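PDB 5M45: acetone carboxylase alpha subunit from Xanthobacter autotrophicus Py2, which is a large subunit of the hydantoinase B/oxoprolinase family that carries a manganese site and assembles with further protein chains. Local coordinates for residues S62-G67 and E249-E254; A310-I315 and I749-Y754; G414-Y419 and W546-G551. All blocks are in the same frame, centred on the assembly; numbering follows the deposited sequence.

Interaction 1 of 3, residues S62-G67 and E249-E254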
loop_
_atom_site.group_PDB
_atom_site.type_symbol
_atom_site.label_atom_id
_atom_site.label_comp_id
_atom_site.label_asym_id
_atom_site.label_seq_id
_atom_site.Cartn_x
_atom_site.Cartn_y
_atom_site.Cartn_z
ATOM N N SER A 62 27.470 -23.610 -21.534
ATOM C CA SER A 62 26.644 -24.806 -21.446
ATOM C C SER A 62 26.176 -25.053 -20.014
ATOM O O SER A 62 24.979 -25.204 -19.771
ATOM C CB SER A 62 27.417 -26.007 -22.010
ATOM O OG SER A 62 26.756 -27.252 -21.766
ATOM N N ARG A 63 27.111 -25.035 -19.056
ATOM C CA ARG A 63 26.745 -25.291 -17.662
ATOM C C ARG A 63 25.817 -24.241 -17.049
ATOM O O ARG A 63 24.870 -24.583 -16.347
ATOM C CB ARG A 63 28.008 -25.475 -16.792
ATOM C CG ARG A 63 28.662 -26.817 -17.001
ATOM C CD ARG A 63 29.674 -27.127 -15.910
ATOM N NE ARG A 63 29.070 -27.422 -14.598
ATOM C CZ ARG A 63 29.772 -27.552 -13.465
ATOM N NH1 ARG A 63 31.098 -27.417 -13.428
ATOM N NH2 ARG A 63 29.147 -27.834 -12.340
ATOM N N LEU A 64 26.096 -22.971 -17.321
ATOM C CA LEU A 64 25.336 -21.866 -16.735
ATOM C C LEU A 64 23.962 -21.684 -17.409
ATOM O O LEU A 64 22.984 -21.416 -16.716
ATOM C CB LEU A 64 26.137 -20.559 -16.806
ATOM C CG LEU A 64 27.426 -20.570 -15.963
ATOM C CD1 LEU A 64 28.299 -19.341 -16.323
ATOM C CD2 LEU A 64 27.145 -20.633 -14.466
ATOM N N ARG A 65 23.880 -21.866 -18.732
ATOM C CA ARG A 65 22.583 -21.803 -19.407
ATOM C C ARG A 65 21.685 -22.977 -18.932
ATOM O O ARG A 65 20.497 -22.781 -18.663
ATOM C CB ARG A 65 22.707 -21.816 -20.935
ATOM C CG ARG A 65 21.379 -21.482 -21.630
ATOM C CD ARG A 65 21.431 -21.479 -23.151
ATOM N NE ARG A 65 21.746 -22.810 -23.714
ATOM C CZ ARG A 65 21.615 -23.177 -24.980
ATOM N NH1 ARG A 65 21.095 -22.368 -25.900
ATOM N NH2 ARG A 65 21.946 -24.412 -25.333
ATOM N N ALA A 66 22.251 -24.178 -18.832
ATOM C CA ALA A 66 21.522 -25.332 -18.288
ATOM C C ALA A 66 21.068 -25.089 -16.824
ATOM O O ALA A 66 19.960 -25.477 -16.433
ATOM C CB ALA A 66 22.370 -26.606 -18.374
ATOM N N GLY A 67 21.919 -24.435 -16.041
ATOM C CA GLY A 67 21.571 -24.057 -14.679
ATOM C C GLY A 67 20.367 -23.148 -14.531
ATOM O O GLY A 67 19.473 -23.424 -13.717
ATOM N N GLU A 249 28.911 -20.905 -7.596
ATOM C CA GLU A 249 29.996 -21.238 -6.654
ATOM C C GLU A 249 30.755 -22.519 -7.093
ATOM O O GLU A 249 31.967 -22.561 -6.998
ATOM C CB GLU A 249 29.463 -21.375 -5.207
ATOM C CG GLU A 249 29.090 -20.028 -4.567
ATOM C CD GLU A 249 28.259 -20.146 -3.251
ATOM O OE1 GLU A 249 27.796 -21.271 -2.928
ATOM O OE2 GLU A 249 28.041 -19.110 -2.538
ATOM N N GLU A 250 30.029 -23.539 -7.567
ATOM C CA GLU A 250 30.627 -24.781 -8.048
ATOM C C GLU A 250 31.450 -24.587 -9.320
ATOM O O GLU A 250 32.545 -25.140 -9.441
ATOM C CB GLU A 250 29.549 -25.863 -8.283
ATOM C CG GLU A 250 29.027 -26.477 -6.976
ATOM C CD GLU A 250 27.706 -27.230 -7.065
ATOM O OE1 GLU A 250 27.090 -27.303 -8.158
ATOM O OE2 GLU A 250 27.248 -27.738 -5.990
ATOM N N VAL A 251 30.915 -23.816 -10.259
ATOM C CA VAL A 251 31.601 -23.497 -11.519
ATOM C C VAL A 251 32.884 -22.727 -11.256
ATOM O O VAL A 251 33.921 -23.050 -11.832
ATOM C CB VAL A 251 30.654 -22.746 -12.504
ATOM C CG1 VAL A 251 31.405 -22.142 -13.665
ATOM C CG2 VAL A 251 29.589 -23.709 -13.024
ATOM N N VAL A 252 32.835 -21.732 -10.378
ATOM C CA VAL A 252 34.037 -20.980 -10.015
ATOM C C VAL A 252 35.086 -21.888 -9.332
ATOM O O VAL A 252 36.277 -21.821 -9.650
ATOM C CB VAL A 252 33.701 -19.757 -9.135
ATOM C CG1 VAL A 252 34.979 -19.120 -8.562
ATOM C CG2 VAL A 252 32.900 -18.737 -9.947
ATOM N N ALA A 253 34.646 -22.726 -8.395
ATOM C CA ALA A 253 35.545 -23.686 -7.714
ATOM C C ALA A 253 36.226 -24.589 -8.726
ATOM O O ALA A 253 37.411 -24.800 -8.637
ATOM C CB ALA A 253 34.787 -24.513 -6.700
ATOM N N GLU A 254 35.478 -25.115 -9.686
ATOM C CA GLU A 254 36.028 -26.021 -10.691
ATOM C C GLU A 254 36.902 -25.353 -11.790
ATOM O O GLU A 254 37.933 -25.898 -12.132
ATOM C CB GLU A 254 34.932 -26.874 -11.337
ATOM C CG GLU A 254 35.528 -27.827 -12.399
ATOM C CD GLU A 254 34.589 -28.928 -12.895
ATOM O OE1 GLU A 254 33.362 -28.698 -12.852
ATOM O OE2 GLU A 254 35.100 -30.010 -13.354
#

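Interaction 2 of 3, residues A310-I315 and I749-Y754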
loop_
_atom_site.group_PDB
_atom_site.type_symbol
_atom_site.label_atom_id
_atom_site.label_comp_id
_atom_site.label_asym_id
_atom_site.label_seq_id
_atom_site.Cartn_x
_atom_site.Cartn_y
_atom_site.Cartn_z
ATOM N N ALA A 310 -10.889 11.529 -14.164
ATOM C CA ALA A 310 -10.565 10.337 -14.968
ATOM C C ALA A 310 -11.678 9.877 -15.900
ATOM O O ALA A 310 -11.462 8.928 -16.690
ATOM C CB ALA A 310 -10.161 9.165 -14.045
ATOM N N LYS A 311 -12.868 10.483 -15.795
ATOM C CA LYS A 311 -14.027 10.049 -16.575
ATOM C C LYS A 311 -14.045 10.693 -17.945
ATOM O O LYS A 311 -14.710 11.714 -18.156
ATOM C CB LYS A 311 -15.344 10.331 -15.879
ATOM C CG LYS A 311 -15.601 9.527 -14.638
ATOM C CD LYS A 311 -16.007 8.076 -14.888
ATOM C CE LYS A 311 -17.405 7.913 -15.514
ATOM N NZ LYS A 311 -17.424 6.529 -16.118
ATOM N N LEU A 312 -13.330 10.068 -18.878
ATOM C CA LEU A 312 -13.309 10.497 -20.281
ATOM C C LEU A 312 -12.801 9.379 -21.170
ATOM O O LEU A 312 -12.071 8.458 -20.703
ATOM C CB LEU A 312 -12.464 11.771 -20.486
ATOM C CG LEU A 312 -10.931 11.691 -20.487
ATOM C CD1 LEU A 312 -10.314 12.870 -21.219
ATOM C CD2 LEU A 312 -10.363 11.579 -19.078
ATOM N N ASP A 313 -13.167 9.474 -22.445
ATOM C CA ASP A 313 -12.710 8.552 -23.502
ATOM C C ASP A 313 -11.402 9.052 -24.103
ATOM O O ASP A 313 -11.347 10.203 -24.516
ATOM C CB ASP A 313 -13.772 8.464 -24.608
ATOM C CG ASP A 313 -15.028 7.659 -24.193
ATOM O OD1 ASP A 313 -14.979 6.769 -23.333
ATOM O OD2 ASP A 313 -16.108 7.910 -24.794
ATOM N N THR A 314 -10.353 8.221 -24.097
ATOM C CA THR A 314 -9.097 8.547 -24.759
ATOM C C THR A 314 -8.591 7.361 -25.625
ATOM O O THR A 314 -9.087 6.219 -25.527
ATOM C CB THR A 314 -7.966 8.969 -23.785
ATOM O OG1 THR A 314 -7.639 7.906 -22.859
ATOM C CG2 THR A 314 -8.327 10.251 -23.024
ATOM N N ILE A 315 -7.599 7.680 -26.477
ATOM C CA ILE A 315 -6.958 6.764 -27.395
ATOM C C ILE A 315 -5.424 6.886 -27.234
ATOM O O ILE A 315 -4.853 8.007 -27.287
ATOM C CB ILE A 315 -7.334 7.075 -28.868
ATOM C CG1 ILE A 315 -8.851 6.960 -29.071
ATOM C CG2 ILE A 315 -6.584 6.158 -29.842
ATOM C CD1 ILE A 315 -9.360 7.372 -30.434
ATOM N N ILE A 749 -11.536 21.367 -25.880
ATOM C CA ILE A 749 -12.334 20.186 -26.253
ATOM C C ILE A 749 -13.568 19.997 -25.328
ATOM O O ILE A 749 -14.595 19.516 -25.773
ATOM C CB ILE A 749 -11.441 18.914 -26.311
ATOM C CG1 ILE A 749 -10.345 19.094 -27.381
ATOM C CG2 ILE A 749 -12.254 17.642 -26.602
ATOM C CD1 ILE A 749 -9.190 18.102 -27.244
ATOM N N GLY A 750 -13.450 20.371 -24.061
ATOM C CA GLY A 750 -14.519 20.206 -23.088
ATOM C C GLY A 750 -14.427 18.965 -22.208
ATOM O O GLY A 750 -15.414 18.588 -21.560
ATOM N N VAL A 751 -13.258 18.334 -22.159
ATOM C CA VAL A 751 -13.041 17.179 -21.283
ATOM C C VAL A 751 -12.038 17.600 -20.219
ATOM O O VAL A 751 -11.293 18.551 -20.436
ATOM C CB VAL A 751 -12.532 15.938 -22.046
ATOM C CG1 VAL A 751 -13.603 15.422 -22.995
ATOM C CG2 VAL A 751 -11.257 16.208 -22.819
ATOM N N PRO A 752 -11.986 16.876 -19.091
ATOM C CA PRO A 752 -10.916 17.174 -18.109
ATOM C C PRO A 752 -9.497 17.002 -18.675
ATOM O O PRO A 752 -9.264 16.084 -19.447
ATOM C CB PRO A 752 -11.171 16.167 -16.983
ATOM C CG PRO A 752 -12.558 15.656 -17.190
ATOM C CD PRO A 752 -12.836 15.745 -18.651
ATOM N N THR A 753 -8.574 17.884 -18.253
ATOM C CA THR A 753 -7.175 17.866 -18.693
ATOM C C THR A 753 -6.165 17.981 -17.522
ATOM O O THR A 753 -5.044 18.538 -17.692
ATOM C CB THR A 753 -6.894 18.991 -19.717
ATOM O OG1 THR A 753 -7.116 20.248 -19.082
ATOM C CG2 THR A 753 -7.805 18.915 -20.952
ATOM N N TYR A 754 -6.516 17.419 -16.369
ATOM C CA TYR A 754 -5.586 17.328 -15.222
ATOM C C TYR A 754 -4.354 16.539 -15.619
ATOM O O TYR A 754 -4.435 15.473 -16.258
ATOM C CB TYR A 754 -6.265 16.707 -13.981
ATOM C CG TYR A 754 -7.210 17.629 -13.187
ATOM C CD1 TYR A 754 -7.830 18.725 -13.773
ATOM C CD2 TYR A 754 -7.518 17.343 -11.848
ATOM C CE1 TYR A 754 -8.687 19.541 -13.044
ATOM C CE2 TYR A 754 -8.379 18.158 -11.114
ATOM C CZ TYR A 754 -8.996 19.236 -11.726
ATOM O OH TYR A 754 -9.814 20.077 -11.038
#

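Interaction 3 of 3, residues G414-Y419 and W546-G551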
loop_
_atom_site.group_PDB
_atom_site.type_symbol
_atom_site.label_atom_id
_atom_site.label_comp_id
_atom_site.label_asym_id
_atom_site.label_seq_id
_atom_site.Cartn_x
_atom_site.Cartn_y
_atom_site.Cartn_z
ATOM N N GLY A 414 7.433 -3.273 -39.654
ATOM C CA GLY A 414 8.618 -2.637 -40.228
ATOM C C GLY A 414 9.740 -3.609 -40.520
ATOM O O GLY A 414 10.295 -3.624 -41.628
ATOM N N LEU A 415 10.097 -4.420 -39.516
ATOM C CA LEU A 415 11.115 -5.456 -39.733
ATOM C C LEU A 415 10.740 -6.420 -40.844
ATOM O O LEU A 415 11.613 -6.818 -41.629
ATOM C CB LEU A 415 11.438 -6.248 -38.449
ATOM C CG LEU A 415 12.413 -5.665 -37.431
ATOM C CD1 LEU A 415 12.448 -6.533 -36.163
ATOM C CD2 LEU A 415 13.802 -5.595 -38.022
ATOM N N SER A 416 9.465 -6.792 -40.928
ATOM C CA SER A 416 9.019 -7.682 -42.003
ATOM C C SER A 416 9.150 -7.106 -43.401
ATOM O O SER A 416 9.357 -7.863 -44.347
ATOM C CB SER A 416 7.581 -8.188 -41.741
ATOM O OG SER A 416 7.544 -8.982 -40.555
ATOM N N ARG A 417 9.088 -5.788 -43.558
ATOM C CA ARG A 417 9.339 -5.196 -44.891
ATOM C C ARG A 417 10.778 -5.438 -45.336
ATOM O O ARG A 417 11.018 -5.661 -46.519
ATOM C CB ARG A 417 9.006 -3.695 -44.944
ATOM C CG ARG A 417 7.534 -3.387 -44.818
ATOM C CD ARG A 417 7.247 -1.896 -44.908
ATOM N NE ARG A 417 5.885 -1.685 -44.461
ATOM C CZ ARG A 417 4.793 -1.947 -45.165
ATOM N NH1 ARG A 417 4.885 -2.399 -46.419
ATOM N NH2 ARG A 417 3.590 -1.723 -44.605
ATOM N N SER A 418 11.730 -5.392 -44.391
ATOM C CA SER A 418 13.156 -5.682 -44.688
ATOM C C SER A 418 13.322 -7.155 -45.108
ATOM O O SER A 418 13.941 -7.452 -46.133
ATOM C CB SER A 418 14.090 -5.313 -43.505
ATOM O OG SER A 418 14.161 -6.277 -42.459
ATOM N N TYR A 419 12.704 -8.057 -44.346
ATOM C CA TYR A 419 12.755 -9.494 -44.644
ATOM C C TYR A 419 12.135 -9.829 -45.993
ATOM O O TYR A 419 12.714 -10.610 -46.790
ATOM C CB TYR A 419 12.036 -10.323 -43.557
ATOM C CG TYR A 419 12.482 -10.166 -42.105
ATOM C CD1 TYR A 419 13.777 -9.783 -41.758
ATOM C CD2 TYR A 419 11.580 -10.456 -41.065
ATOM C CE1 TYR A 419 14.173 -9.692 -40.412
ATOM C CE2 TYR A 419 11.961 -10.388 -39.725
ATOM C CZ TYR A 419 13.249 -10.003 -39.402
ATOM O OH TYR A 419 13.612 -9.936 -38.087
ATOM N N TRP A 546 -2.322 -4.458 -37.132
ATOM C CA TRP A 546 -2.738 -4.224 -38.519
ATOM C C TRP A 546 -2.224 -5.422 -39.351
ATOM O O TRP A 546 -1.149 -5.994 -39.057
ATOM C CB TRP A 546 -2.119 -2.926 -39.118
ATOM C CG TRP A 546 -2.485 -1.580 -38.528
ATOM C CD1 TRP A 546 -3.106 -1.319 -37.331
ATOM C CD2 TRP A 546 -2.210 -0.291 -39.112
ATOM N NE1 TRP A 546 -3.222 0.038 -37.134
ATOM C CE2 TRP A 546 -2.685 0.692 -38.211
ATOM C CE3 TRP A 546 -1.586 0.127 -40.302
ATOM C CZ2 TRP A 546 -2.608 2.073 -38.495
ATOM C CZ3 TRP A 546 -1.507 1.466 -40.590
ATOM C CH2 TRP A 546 -1.994 2.438 -39.675
ATOM N N GLY A 547 -2.950 -5.761 -40.405
ATOM C CA GLY A 547 -2.447 -6.657 -41.423
ATOM C C GLY A 547 -1.338 -6.037 -42.269
ATOM O O GLY A 547 -1.132 -4.806 -42.256
ATOM N N LEU A 548 -0.625 -6.869 -43.018
ATOM C CA LEU A 548 0.557 -6.452 -43.765
ATOM C C LEU A 548 0.370 -6.707 -45.266
ATOM O O LEU A 548 -0.107 -7.782 -45.658
ATOM C CB LEU A 548 1.775 -7.242 -43.236
ATOM C CG LEU A 548 3.177 -6.992 -43.808
ATOM C CD1 LEU A 548 3.583 -5.543 -43.645
ATOM C CD2 LEU A 548 4.249 -7.859 -43.148
ATOM N N MET A 549 0.796 -5.748 -46.085
ATOM C CA MET A 549 0.854 -5.871 -47.558
ATOM C C MET A 549 -0.474 -6.359 -48.186
ATOM O O MET A 549 -0.491 -7.172 -49.130
ATOM C CB MET A 549 2.028 -6.757 -47.967
ATOM C CG MET A 549 3.401 -6.147 -47.739
ATOM S SD MET A 549 4.747 -7.370 -47.693
ATOM C CE MET A 549 6.044 -6.287 -47.114
ATOM N N GLY A 550 -1.579 -5.857 -47.639
ATOM C CA GLY A 550 -2.918 -6.169 -48.135
ATOM C C GLY A 550 -3.822 -6.910 -47.157
ATOM O O GLY A 550 -5.036 -7.026 -47.400
ATOM N N GLY A 551 -3.232 -7.476 -46.108
ATOM C CA GLY A 551 -3.969 -8.147 -45.055
ATOM C C GLY A 551 -4.686 -7.183 -44.126
ATOM O O GLY A 551 -4.380 -5.967 -44.110
#

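Interaction 1 of 3, residues S62-G67 and E249-E254
Arg63 and Glu254 form a salt bridge between two antiparallel helices. NH1 of Arg63 lies 2.7 Å from OE1 of Glu254. The two side chains cross at about a right angle, and the guanidinium and carboxylate planes are 78° apart. OE1 lies at the edge of the guanidinium, near its plane. The carboxylate is turned steeply against it. One nitrogen meets one oxygen; the pairing is not two-pronged. In Glu254 a chi1 of 180° turns the chain away from the backbone N, and the extended part beyond carries the carboxylate across to the arginine. Glu250, one turn earlier, adds a second negative group near the other terminal nitrogen. Its OE1 is 4.7 Å from NH2 of Arg63, too far for a contact, but its charge probably favours the arginine there.

A methyl group over the guanidinium face and one apolar pair make up the rest. Val251 lies under the guanidinium, with CG2 over the centre of one face, 3.9 Å from CZ of Arg63. The arginine chain bends at chi3 and slides past the valine in the opposite direction. The same methyl also meets Leu64, whose CD2 is 4.2 Å from CG2 of Val251. CG2 thus touches both the charged group and the leucine, and Val251 is buried where Glu254 is exposed.

The segments belong to helices 54-75 and 227-255. The axes of the two short segments approach to 11.2 Å and run antiparallel at 169°. Leu64 also packs on Tyr260 and Phe263 of helix 257-282, and Val252 touches Tyr260 of that same helix. Arg65 makes a salt bridge to a chain of another protein. Helix 54-75 therefore faces helices of its own chain on one flank and a partner protein on another.

Interaction 2 of 3, residues A310-I315 and I749-Y754
An inverse gamma turn centred on Lys311 leads into strand 313-324, and Leu312, the last residue of the turn, packs against the loop that follows helix 726-735. CD1 of Leu312 does most of the touching. It lies 3.8 Å from CG2 of Val751, and the two side chains cross at about a right angle. The same methyl is also 3.8 Å from the backbone O of Pro752. Nearer the main chain, CB of Leu312 faces the proline ring, 4.4 Å from its CD. Leu312 holds CG between its backbone N and carbonyl carbon (chi1 76°), and this torsion brings CD1 up against Val751. CG2 of Val751 likewise sits between the N and carbonyl carbon of its own residue. No hydrogen bond joins the segments. Van der Waals packing, mostly between apolar side chains, carries the contact.

The turn leads into an inner strand of a mixed sheet. Strand 313-324 pairs with strand 286-297, and Thr314 shares backbone hydrogen bonds with Val296. The contact therefore brings the C-terminal part of the chain onto the start of this strand. The side chain of Lys311 leads away from the loop, and its NZ bonds to the backbone O of Tyr298 and of Val303. Gly750 has a positive phi (97°), a backbone shape suited to glycine, just before Val751. Another copy of this protein comes close as well: Pro752 packs on Met611 of the second subunit, and Tyr754 OH is hydrogen-bonded to the backbone O of its Trp532.

Interaction 3 of 3, residues G414-Y419 and W546-G551
Leu548 reaches from a type I' beta turn, Leu548 to Gly551, to the side of helix 401-422. Its two methyls have different partners. CD2 meets the CB of Ser416 at 3.6 Å. CD1 lies over one face of the Arg417 guanidinium, offset toward the rim, and is 3.9 Å from NH2. The leucine has CG anti to its backbone N (chi1 -178°), which sends the branch across toward the helix. Met549, next in the turn, brings its CE methyl to 4.0 Å from CG of Arg417. Its chain is extended beyond CG, and so is Arg417 from CG to NE. The two slide past each other in opposite directions, and CE also comes near NH1, obliquely to the guanidinium. The contact is made by methyl and methylene groups and one guanidinium face, with no hydrogen bond across.

The turn is closed by a backbone bond from Gly551 N to Leu548 O. Met549 takes positive phi (51°), as a type I' turn requires, and Gly550 follows with another. Leu548 is also tied by backbone hydrogen bonds to Gly627 and Gly629. Met549 packs further on Phe420 of the helix and Phe628. The arginine also packs on an aromatic side chain of another protein's chain, and Tyr288 of strand 286-297 lies beside it.

On the helix, Ser416 OG bonds to the backbone O of Trp412 and of Asn429. One residue back, Leu415 O accepts from two donors, Tyr419 N and Ser418 OG, the latter at 2.7 Å, in the carbonyl plane on a lone pair.

How the interactions relate
Interaction 3 is the buried contact, interaction 1 is partly buried, and interaction 2 lies at the surface. Interactions 1 and 2 sit on opposite sides of the chain's centre, their centres 55 Å apart. Interaction 1 joins helix to helix, interaction 2 the start of a strand to a loop, and interaction 3 a helix to a turn. An aliphatic group covers an arginine face in interactions 1 and 3, but only interaction 1 has a salt bridge across its segments, at its exposed edge. Interaction 2 has no charged or hydrogen-bonded pair across its segments. Strand 286-297 is common to interactions 2 and 3: it pairs with the strand of 310-315, and its Tyr288 touches Arg417.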